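Local structure of glutamate receptor kainate-like protein (Pleurobrachia bachei, 4ZDM) at residues P226-N229 with L230-F234; I205-I208 with G209-Q213; Y161-I164 with A165-V169. The protein forms the ligand-binding domain of a ctenophore ionotropic glutamate receptor, which binds glycine and probably couples its binding to opening of an ion channel. All coordinates share one frame; numbering follows the deposited sequence. Where two conformers were deposited one is given.

Contact 1: P226-N229 with L230-F234; sequences PFKN and LVDTF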
ATOM      1  N   PRO A 226       9.296 -11.958  -0.740  1.00 13.09           N
ATOM      2  CA  PRO A 226      10.505 -11.911  -1.550  1.00 13.54           C
ATOM      3  C   PRO A 226      11.603 -11.059  -0.960  1.00 14.46           C
ATOM      4  O   PRO A 226      12.736 -11.171  -1.468  1.00 17.63           O
ATOM      5  CB  PRO A 226       9.993 -11.357  -2.885  1.00 18.69           C
ATOM      6  CG  PRO A 226       8.788 -10.595  -2.571  1.00 25.11           C
ATOM      7  CD  PRO A 226       8.138 -11.307  -1.394  1.00 16.72           C
ATOM      8  N   PHE A 227      11.329 -10.216   0.031  1.00 12.04           N
ATOM      9  CA  PHE A 227      12.375  -9.366   0.556  1.00 10.98           C
ATOM     10  C   PHE A 227      12.847  -9.808   1.956  1.00  9.02           C
ATOM     11  O   PHE A 227      13.701  -9.173   2.546  1.00  9.51           O
ATOM     12  CB  PHE A 227      11.962  -7.869   0.521  1.00 11.65           C
ATOM     13  CG  PHE A 227      10.669  -7.558   1.213  1.00 10.25           C
ATOM     14  CD1 PHE A 227      10.623  -7.345   2.573  1.00 12.52           C
ATOM     15  CD2 PHE A 227       9.514  -7.465   0.500  1.00 11.66           C
ATOM     16  CE1 PHE A 227       9.447  -7.060   3.213  1.00 14.18           C
ATOM     17  CE2 PHE A 227       8.328  -7.143   1.131  1.00 13.01           C
ATOM     18  CZ  PHE A 227       8.287  -6.967   2.482  1.00 12.27           C
ATOM     19  N   LYS A 228      12.364 -10.955   2.452  1.00  9.35           N
ATOM     20  CA  LYS A 228      12.809 -11.435   3.756  1.00  9.34           C
ATOM     21  C   LYS A 228      14.325 -11.656   3.842  1.00 10.18           C
ATOM     22  O   LYS A 228      14.936 -11.256   4.824  1.00 10.32           O
ATOM     23  CB  LYS A 228      12.119 -12.738   4.163  1.00 11.46           C
ATOM     24  CG  LYS A 228      12.481 -13.165   5.592  1.00 15.51           C
ATOM     25  CD  LYS A 228      11.647 -14.313   6.053  1.00 18.80           C
ATOM     26  CE  LYS A 228      11.922 -14.627   7.499  1.00 21.70           C
ATOM     27  NZ  LYS A 228      13.303 -15.135   7.758  1.00 26.11           N
ATOM     28  N   ASN A 229      14.932 -12.290   2.852  1.00 10.65           N
ATOM     29  CA  ASN A 229      16.337 -12.556   2.963  1.00 11.76           C
ATOM     30  C   ASN A 229      17.169 -11.283   3.035  1.00 10.05           C
ATOM     31  O   ASN A 229      18.154 -11.232   3.769  1.00 10.99           O
ATOM     32  CB  ASN A 229      16.820 -13.435   1.786  1.00 12.36           C
ATOM     33  CG  ASN A 229      16.257 -14.845   1.836  1.00 18.18           C
ATOM     34  OD1 ASN A 229      15.882 -15.351   2.890  1.00 23.34           O
ATOM     35  ND2 ASN A 229      16.214 -15.497   0.673  1.00 24.45           N
ATOM     36  N   LEU A 230      16.788 -10.234   2.305  1.00 10.39           N
ATOM     37  CA  LEU A 230      17.509  -8.973   2.354  1.00 10.65           C
ATOM     38  C   LEU A 230      17.340  -8.272   3.698  1.00  8.08           C
ATOM     39  O   LEU A 230      18.281  -7.685   4.245  1.00  9.84           O
ATOM     40  CB  LEU A 230      17.085  -8.040   1.203  1.00 12.18           C
ATOM     41  CG  LEU A 230      17.539  -8.489  -0.198  1.00 15.41           C
ATOM     42  CD1 LEU A 230      16.883  -7.562  -1.214  1.00 21.76           C
ATOM     43  CD2 LEU A 230      19.015  -8.420  -0.325  1.00 21.56           C
ATOM     44  N   VAL A 231      16.143  -8.336   4.264  1.00  8.15           N
ATOM     45  CA  VAL A 231      15.892  -7.776   5.589  1.00  8.35           C
ATOM     46  C   VAL A 231      16.747  -8.502   6.623  1.00  7.76           C
ATOM     47  O   VAL A 231      17.368  -7.902   7.472  1.00  8.58           O
ATOM     48  CB  VAL A 231      14.400  -7.868   5.931  1.00  7.66           C
ATOM     49  CG1 VAL A 231      14.099  -7.590   7.360  1.00  8.29           C
ATOM     50  CG2 VAL A 231      13.598  -6.891   5.090  1.00  9.70           C
ATOM     51  N   ASP A 232      16.738  -9.825   6.546  1.00  8.42           N
ATOM     52  CA  ASP A 232      17.511 -10.655   7.504  1.00  9.13           C
ATOM     53  C   ASP A 232      19.005 -10.344   7.453  1.00  9.77           C
ATOM     54  O   ASP A 232      19.635 -10.203   8.496  1.00 10.06           O
ATOM     55  CB  ASP A 232      17.281 -12.126   7.237  1.00  7.61           C
ATOM     56  CG  ASP A 232      15.929 -12.641   7.683  1.00 11.58           C
ATOM     57  OD1 ASP A 232      15.141 -11.922   8.310  1.00 11.44           O
ATOM     58  OD2 ASP A 232      15.633 -13.834   7.360  1.00 14.99           O
ATOM     59  N   THR A 233      19.557 -10.198   6.254  1.00  9.40           N
ATOM     60  CA  THR A 233      20.986  -9.909   6.095  1.00  9.68           C
ATOM     61  C   THR A 233      21.290  -8.541   6.691  1.00 10.29           C
ATOM     62  O   THR A 233      22.293  -8.361   7.409  1.00 10.34           O
ATOM     63  CB  THR A 233      21.349  -9.986   4.639  1.00 11.64           C
ATOM     64  OG1 THR A 233      21.280 -11.379   4.256  1.00 14.43           O
ATOM     65  CG2 THR A 233      22.773  -9.470   4.419  1.00 13.31           C
ATOM     66  N   PHE A 234      20.443  -7.547   6.402  1.00  9.51           N
ATOM     67  CA  PHE A 234      20.680  -6.242   6.976  1.00  9.30           C
ATOM     68  C   PHE A 234      20.609  -6.280   8.495  1.00  9.75           C
ATOM     69  O   PHE A 234      21.459  -5.692   9.188  1.00  9.33           O
ATOM     70  CB  PHE A 234      19.662  -5.222   6.443  1.00  9.98           C
ATOM     71  CG  PHE A 234      19.867  -3.875   7.027  1.00 11.31           C
ATOM     72  CD1 PHE A 234      20.826  -3.049   6.501  1.00 14.76           C
ATOM     73  CD2 PHE A 234      19.192  -3.497   8.166  1.00 17.35           C
ATOM     74  CE1 PHE A 234      21.118  -1.844   7.084  1.00 20.82           C
ATOM     75  CE2 PHE A 234      19.489  -2.238   8.739  1.00 17.39           C
ATOM     76  CZ  PHE A 234      20.428  -1.471   8.173  1.00 17.76           C
TER
HETATM   77  O   HOH W   1      15.273 -11.028  -0.197  1.00 20.18           O
HETATM   78  O   HOH W   2      17.103 -15.186   5.571  1.00 22.21           O
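Helix 228-240 begins after F227, which holds the N-cap position and whose main-chain O accepts from V231 N. That bond is 3.1 Å from V231 N to F227 O and straight, with 164° at the hydrogen. Next, D232 N reaches K228 O and T233 N reaches N229 O, the i to i+4 pattern of an alpha helix. Over this backbone K228 and D232 form a salt bridge of the same spacing. The lysine leaves with CG anti to its own N (chi1 -174°) and stays extended until chi4, where a bend to -66° brings NZ within 2.7 Å of D232 OD2, on the syn lone pair of that oxygen. OD2 also accepts from a water that donates to N229 OD1, while D232 OD1 takes the backbone N-H of L109, so both carboxylate oxygens are engaged. F227 and V231 lie side by side: V231 CG2 meets the ring at its edge, in plane, 3.9 Å from F227 CD1, and the phenylalanine packs on L5 and L221. A second water bridges P226 O and L230 N. This is typical of a helix N-terminus, with an i to i+4 lysine-aspartate pair joining its first turn to its second.

Contact 2: I205-I208 with G209-Q213; sequences IVQI and GETFQ. With SO4 (sulfate ion), chain C.
A glycine-bearing bend interrupts strand 205-221, and Q207 spans it to meet T211 on the far side. The glutamine leaves with CG anti to the backbone N (chi1 178°) and runs extended beyond CG, which carries OE1 across the bend to 3.1 Å from T211 OG1. T211 has two conformers and its hydroxyl proton could go to another acceptor, so the contact is tentative and the bond only possible. Q207 CG passes 3.6 Å from G209 O. At G209 phi is +66°; this, and the crowding a CB would probably meet at I208 O, are consistent with glycine here. A water donates to Q207 O and G209 O, at 2.9 Å from Q207 O, tying the carbonyls before and after I208. Past the bend, a sulfate, probably from the crystallisation liquor, accepts two bonds from Q213 and another from Y161 OH: the Q213 backbone N gives a nearly straight 2.8 Å bond to sulfate O3 (175°), and Q213 NE2 reaches sulfate O2 at 2.9 Å. Backbone bonds from I208 to A118 and F212 to L116 keep both sides of the bend paired with strand 112-121, while I208, T211 and F212 lean their side chains on strand 186-192.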
ATOM      1  N   ILE A 205       9.627   0.627  42.052  1.00 22.38           N
ATOM      2  CA  ILE A 205       9.173  -0.459  41.167  1.00 20.86           C
ATOM      3  C   ILE A 205      10.208  -1.538  41.246  1.00 20.58           C
ATOM      4  O   ILE A 205      11.412  -1.272  41.067  1.00 26.69           O
ATOM      5  CB  ILE A 205       8.975   0.041  39.737  1.00 18.10           C
ATOM      6  CG1 ILE A 205       7.902   1.135  39.691  1.00 22.96           C
ATOM      7  CG2 ILE A 205       8.594  -1.128  38.786  1.00 19.91           C
ATOM      8  CD1 ILE A 205       6.565   0.776  40.242  1.00 25.59           C
ATOM      9  N   VAL A 206       9.768  -2.758  41.536  1.00 20.37           N
ATOM     10  CA  VAL A 206      10.674  -3.902  41.571  1.00 21.50           C
ATOM     11  C   VAL A 206      10.154  -5.066  40.735  1.00 21.30           C
ATOM     12  O   VAL A 206       8.952  -5.194  40.479  1.00 19.05           O
ATOM     13  CB  VAL A 206      10.892  -4.388  42.999  1.00 27.12           C
ATOM     14  CG1 VAL A 206      11.477  -3.250  43.848  1.00 27.17           C
ATOM     15  CG2 VAL A 206       9.614  -4.908  43.586  1.00 21.38           C
ATOM     16  N   GLN A 207      11.067  -5.958  40.385  1.00 19.24           N
ATOM     17  CA  GLN A 207      10.713  -7.166  39.658  1.00 16.42           C
ATOM     18  C   GLN A 207      10.578  -8.344  40.615  1.00 22.41           C
ATOM     19  O   GLN A 207      11.417  -8.559  41.490  1.00 22.96           O
ATOM     20  CB  GLN A 207      11.762  -7.472  38.581  1.00 17.59           C
ATOM     21  CG  GLN A 207      11.439  -8.749  37.844  1.00 17.54           C
ATOM     22  CD  GLN A 207      12.243  -8.988  36.525  1.00 24.27           C
ATOM     23  OE1 GLN A 207      12.112 -10.057  35.887  1.00 34.13           O
ATOM     24  NE2 GLN A 207      13.014  -8.039  36.119  1.00 17.78           N
ATOM     25  N   ILE A 208       9.493  -9.073  40.481  1.00 16.72           N
ATOM     26  CA  ILE A 208       9.281 -10.277  41.284  1.00 19.69           C
ATOM     27  C   ILE A 208       9.988 -11.488  40.684  1.00 21.50           C
ATOM     28  O   ILE A 208       9.619 -11.964  39.599  1.00 21.70           O
ATOM     29  CB  ILE A 208       7.814 -10.590  41.393  1.00 18.47           C
ATOM     30  CG1 ILE A 208       7.071  -9.471  42.121  1.00 19.15           C
ATOM     31  CG2 ILE A 208       7.604 -11.925  42.120  1.00 19.70           C
ATOM     32  CD1 ILE A 208       5.580  -9.485  41.923  1.00 21.17           C
ATOM     33  N   GLY A 209      11.001 -11.986  41.385  1.00 21.27           N
ATOM     34  CA  GLY A 209      11.716 -13.125  40.877  1.00 25.80           C
ATOM     35  C   GLY A 209      12.476 -12.842  39.599  1.00 25.29           C
ATOM     36  O   GLY A 209      12.880 -11.712  39.328  1.00 22.64           O
ATOM     37  N   GLU A 210      12.671 -13.901  38.824  1.00 20.14           N
ATOM     38  CA  GLU A 210      13.473 -13.870  37.636  1.00 20.01           C
ATOM     39  C   GLU A 210      12.637 -13.647  36.367  1.00 22.52           C
ATOM     40  O   GLU A 210      11.441 -13.899  36.345  1.00 20.98           O
ATOM     41  CB  GLU A 210      14.252 -15.186  37.504  1.00 23.01           C
ATOM     42  CG  GLU A 210      15.231 -15.444  38.658  1.00 27.65           C
ATOM     43  CD  GLU A 210      16.323 -14.378  38.757  1.00 43.44           C
ATOM     44  OE1 GLU A 210      17.039 -14.176  37.754  1.00 45.50           O
ATOM     45  OE2 GLU A 210      16.455 -13.727  39.822  1.00 47.40           O
ATOM     46  N   THR A 211      13.287 -13.161  35.312  0.68 17.34           N
ATOM     47  CA  THR A 211      12.701 -13.094  33.973  0.68 15.58           C
ATOM     48  C   THR A 211      12.336 -14.501  33.572  0.68 22.31           C
ATOM     49  O   THR A 211      12.960 -15.450  34.051  0.68 20.13           O
ATOM     50  CB  THR A 211      13.681 -12.407  33.011  0.68 18.08           C
ATOM     51  OG1 THR A 211      13.829 -11.038  33.461  0.68 17.77           O
ATOM     52  CG2 THR A 211      13.206 -12.458  31.496  0.68 21.06           C
ATOM     53  N   PHE A 212      11.252 -14.640  32.813  1.00 13.76           N
ATOM     54  CA  PHE A 212      10.782 -15.951  32.380  1.00 14.75           C
ATOM     55  C   PHE A 212      10.229 -15.933  30.976  1.00 15.18           C
ATOM     56  O   PHE A 212       9.888 -14.888  30.418  1.00 15.55           O
ATOM     57  CB  PHE A 212       9.727 -16.501  33.396  1.00 15.41           C
ATOM     58  CG  PHE A 212       8.504 -15.649  33.589  1.00 17.89           C
ATOM     59  CD1 PHE A 212       8.553 -14.471  34.298  1.00 14.53           C
ATOM     60  CD2 PHE A 212       7.280 -16.059  33.122  1.00 16.10           C
ATOM     61  CE1 PHE A 212       7.401 -13.679  34.504  1.00 17.73           C
ATOM     62  CE2 PHE A 212       6.140 -15.272  33.351  1.00 16.64           C
ATOM     63  CZ  PHE A 212       6.219 -14.106  34.016  1.00 16.45           C
ATOM     64  N   GLN A 213      10.148 -17.105  30.357  1.00 13.72           N
ATOM     65  CA  GLN A 213       9.562 -17.284  29.042  1.00 13.83           C
ATOM     66  C   GLN A 213      10.182 -16.331  27.991  1.00 11.82           C
ATOM     67  O   GLN A 213       9.522 -15.425  27.446  1.00 14.92           O
ATOM     68  CB  GLN A 213       8.054 -17.128  29.080  1.00 13.86           C
ATOM     69  CG  GLN A 213       7.379 -18.253  29.916  1.00 15.67           C
ATOM     70  CD  GLN A 213       7.598 -19.568  29.276  1.00 24.70           C
ATOM     71  OE1 GLN A 213       7.305 -19.722  28.100  1.00 28.76           O
ATOM     72  NE2 GLN A 213       8.164 -20.520  30.015  1.00 25.41           N
TER
HETATM   73  S   SO4 C 302      10.581 -20.279  32.557  0.70 37.25           S
HETATM   74  O1  SO4 C 302      11.231 -19.940  33.836  0.70 30.27           O
HETATM   75  O2  SO4 C 302       9.118 -20.207  32.752  0.70 26.90           O
HETATM   76  O3  SO4 C 302      11.208 -19.429  31.517  0.70 22.80           O
HETATM   77  O4  SO4 C 302      10.874 -21.648  32.148  0.70 37.14           O
HETATM   78  O   HOH W   3      13.926  -9.805  40.930  1.00 34.39           O
HETATM   79  O   HOH W   4       9.699 -11.611  36.846  1.00 16.67           O

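Contact 3: Y161-I164 with A165-V169; sequences YNRI and AEDAV. With SO4 (sulfate ion), chain C.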
ATOM      1  N   TYR A 161       0.779 -21.039  34.207  1.00 22.76           N
ATOM      2  CA  TYR A 161       0.872 -19.821  33.387  1.00 23.52           C
ATOM      3  C   TYR A 161      -0.473 -19.562  32.704  1.00 16.20           C
ATOM      4  O   TYR A 161      -0.911 -18.425  32.558  1.00 20.95           O
ATOM      5  CB  TYR A 161       2.019 -19.944  32.371  1.00 22.55           C
ATOM      6  CG  TYR A 161       3.405 -19.771  32.957  1.00 28.36           C
ATOM      7  CD1 TYR A 161       3.653 -18.822  33.940  1.00 24.17           C
ATOM      8  CD2 TYR A 161       4.488 -20.497  32.464  1.00 24.20           C
ATOM      9  CE1 TYR A 161       4.929 -18.654  34.471  1.00 26.42           C
ATOM     10  CE2 TYR A 161       5.773 -20.308  32.971  1.00 22.78           C
ATOM     11  CZ  TYR A 161       5.986 -19.398  33.974  1.00 26.81           C
ATOM     12  OH  TYR A 161       7.268 -19.200  34.479  1.00 27.64           O
ATOM     13  N   ASN A 162      -1.166 -20.632  32.278  1.00 21.57           N
ATOM     14  CA  ASN A 162      -2.483 -20.453  31.685  1.00 20.92           C
ATOM     15  C   ASN A 162      -3.408 -19.780  32.683  1.00 22.85           C
ATOM     16  O   ASN A 162      -4.203 -18.919  32.323  1.00 21.25           O
ATOM     17  CB  ASN A 162      -3.155 -21.780  31.266  1.00 20.66           C
ATOM     18  CG  ASN A 162      -2.365 -22.620  30.242  1.00 28.77           C
ATOM     19  OD1 ASN A 162      -2.608 -23.834  30.135  1.00 23.65           O
ATOM     20  ND2 ASN A 162      -1.476 -22.015  29.475  1.00 22.44           N
ATOM     21  N   ARG A 163      -3.304 -20.194  33.946  1.00 20.54           N
ATOM     22  CA  ARG A 163      -4.177 -19.666  34.996  1.00 24.58           C
ATOM     23  C   ARG A 163      -3.829 -18.197  35.276  1.00 22.09           C
ATOM     24  O   ARG A 163      -4.708 -17.383  35.513  1.00 21.54           O
ATOM     25  CB  ARG A 163      -4.041 -20.522  36.267  1.00 25.70           C
ATOM     26  CG  ARG A 163      -4.923 -20.100  37.440  1.00 32.09           C
ATOM     27  CD  ARG A 163      -6.206 -20.930  37.549  1.00 31.26           C
ATOM     28  NE  ARG A 163      -7.076 -20.282  38.512  1.00 23.47           N
ATOM     29  CZ  ARG A 163      -7.300 -20.719  39.754  1.00 22.12           C
ATOM     30  NH1 ARG A 163      -6.727 -21.818  40.171  1.00 23.11           N
ATOM     31  NH2 ARG A 163      -8.083 -20.051  40.550  1.00 21.49           N
ATOM     32  N   ILE A 164      -2.540 -17.884  35.272  1.00 20.14           N
ATOM     33  CA  ILE A 164      -2.127 -16.474  35.367  1.00 16.56           C
ATOM     34  C   ILE A 164      -2.824 -15.623  34.285  1.00 21.13           C
ATOM     35  O   ILE A 164      -3.315 -14.533  34.564  1.00 19.39           O
ATOM     36  CB  ILE A 164      -0.598 -16.384  35.274  1.00 18.56           C
ATOM     37  CG1 ILE A 164       0.074 -16.961  36.521  1.00 23.80           C
ATOM     38  CG2 ILE A 164      -0.192 -14.914  35.024  1.00 19.74           C
ATOM     39  CD1 ILE A 164       0.010 -16.057  37.739  1.00 23.92           C
ATOM     40  N   ALA A 165      -2.870 -16.078  33.026  1.00 18.02           N
ATOM     41  CA  ALA A 165      -3.471 -15.261  31.987  1.00 19.12           C
ATOM     42  C   ALA A 165      -4.966 -15.177  32.187  1.00 19.58           C
ATOM     43  O   ALA A 165      -5.561 -14.126  31.973  1.00 22.62           O
ATOM     44  CB  ALA A 165      -3.149 -15.826  30.631  1.00 21.89           C
ATOM     45  N   GLU A 166      -5.552 -16.316  32.568  1.00 21.72           N
ATOM     46  CA  GLU A 166      -6.996 -16.447  32.769  1.00 26.33           C
ATOM     47  C   GLU A 166      -7.499 -15.434  33.790  1.00 26.76           C
ATOM     48  O   GLU A 166      -8.447 -14.709  33.547  1.00 22.40           O
ATOM     49  CB  GLU A 166      -7.328 -17.881  33.237  1.00 29.16           C
ATOM     50  CG  GLU A 166      -8.780 -18.159  33.632  1.00 44.19           C
ATOM     51  CD  GLU A 166      -8.996 -19.571  34.276  1.00 52.74           C
ATOM     52  OE1 GLU A 166      -8.204 -20.526  34.029  1.00 41.60           O
ATOM     53  OE2 GLU A 166      -9.964 -19.715  35.057  1.00 38.91           O
ATOM     54  N   ASP A 167      -6.819 -15.379  34.916  1.00 24.32           N
ATOM     55  CA  ASP A 167      -7.278 -14.561  36.036  1.00 22.21           C
ATOM     56  C   ASP A 167      -6.706 -13.143  36.054  1.00 15.96           C
ATOM     57  O   ASP A 167      -7.050 -12.313  36.900  1.00 20.85           O
ATOM     58  CB  ASP A 167      -6.945 -15.259  37.333  1.00 22.07           C
ATOM     59  CG  ASP A 167      -7.818 -16.499  37.556  1.00 37.37           C
ATOM     60  OD1 ASP A 167      -8.874 -16.613  36.912  1.00 35.77           O
ATOM     61  OD2 ASP A 167      -7.427 -17.352  38.344  1.00 29.32           O
ATOM     62  N   ALA A 168      -5.826 -12.837  35.112  1.00 17.49           N
ATOM     63  CA  ALA A 168      -5.314 -11.485  35.019  1.00 14.49           C
ATOM     64  C   ALA A 168      -6.375 -10.454  34.628  1.00 16.86           C
ATOM     65  O   ALA A 168      -7.257 -10.742  33.810  1.00 20.07           O
ATOM     66  CB  ALA A 168      -4.193 -11.431  33.995  1.00 15.92           C
ATOM     67  N   VAL A 169      -6.236  -9.238  35.149  1.00 16.95           N
ATOM     68  CA  VAL A 169      -6.927  -8.093  34.634  1.00 15.70           C
ATOM     69  C   VAL A 169      -6.451  -7.896  33.207  1.00 21.21           C
ATOM     70  O   VAL A 169      -5.244  -8.014  32.974  1.00 18.95           O
ATOM     71  CB  VAL A 169      -6.635  -6.843  35.459  1.00 19.37           C
ATOM     72  CG1 VAL A 169      -7.268  -5.620  34.849  1.00 22.76           C
ATOM     73  CG2 VAL A 169      -7.146  -7.000  36.907  1.00 19.51           C
TER
HETATM   74  S   SO4 C 302      10.581 -20.279  32.557  0.70 37.25           S
HETATM   75  O1  SO4 C 302      11.231 -19.940  33.836  0.70 30.27           O
HETATM   76  O2  SO4 C 302       9.118 -20.207  32.752  0.70 26.90           O
HETATM   77  O3  SO4 C 302      11.208 -19.429  31.517  0.70 22.80           O
HETATM   78  O4  SO4 C 302      10.874 -21.648  32.148  0.70 37.14           O
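R163 and D167, one turn apart near the C-terminal end of helix 159-167, form a salt bridge through NE of the guanidinium group. R163 NE lies 3.0 Å from D167 OD2, but the N-H angle of 142° shows a bent bond. OD2 is met on its syn side but out of the carboxylate plane, and itself lies tilted from the guanidinium plane. NE to OD2 is the one side-chain hydrogen bond between the two, a single-point contact, consistent with planes 84° apart. The arginine reaches it by a bend at chi2 (98°). E166 adds opposite charge at longer range, its OE2 4.5 Å from R163 NE and well out of the guanidinium plane. Replacing D167 with an alanine would probably leave R163 NE without this acceptor and its guanidinium group freer to turn. Behind the pair, D167 N bonds R163 O, continuing the i to i+4 series of A165 N to Y161 O and E166 N to N162 O. The bond from A168 N to I164 O is weak, and I164 O also accepts from W141 NE1. ND2 of N162 bonds N156 O and L153 O. At the other end Y161 OH donates to sulfate O2 over 2.7 Å. K170 NZ bonds A165 O and A168 O. The arrangement is an i to i+4 salt bridge on helix 159-167, which leads into strand 169-171.

In the fold
All three are local; contacts 1 and 3 are partly buried, contact 2 lies at the surface. Contact 1 opens a helix and contact 3 lies in the later part of helix 159-167, each with an i to i+4 salt bridge, whereas contact 2 lies at a break in a strand, its polar links made by waters and uncharged side chains. Contacts 2 and 3 are neighbours, centres about 16 Å apart: the F212 and Y161 rings meet with planes about 15° apart, and both contacts hold the same sulfate. Contact 1 lies across the chain's centre, about 34 Å from contact 2 centre to centre, although helix 228-240 follows strand 205-221. This separation is consistent with the two-lobed ligand-binding domain of glutamate receptors.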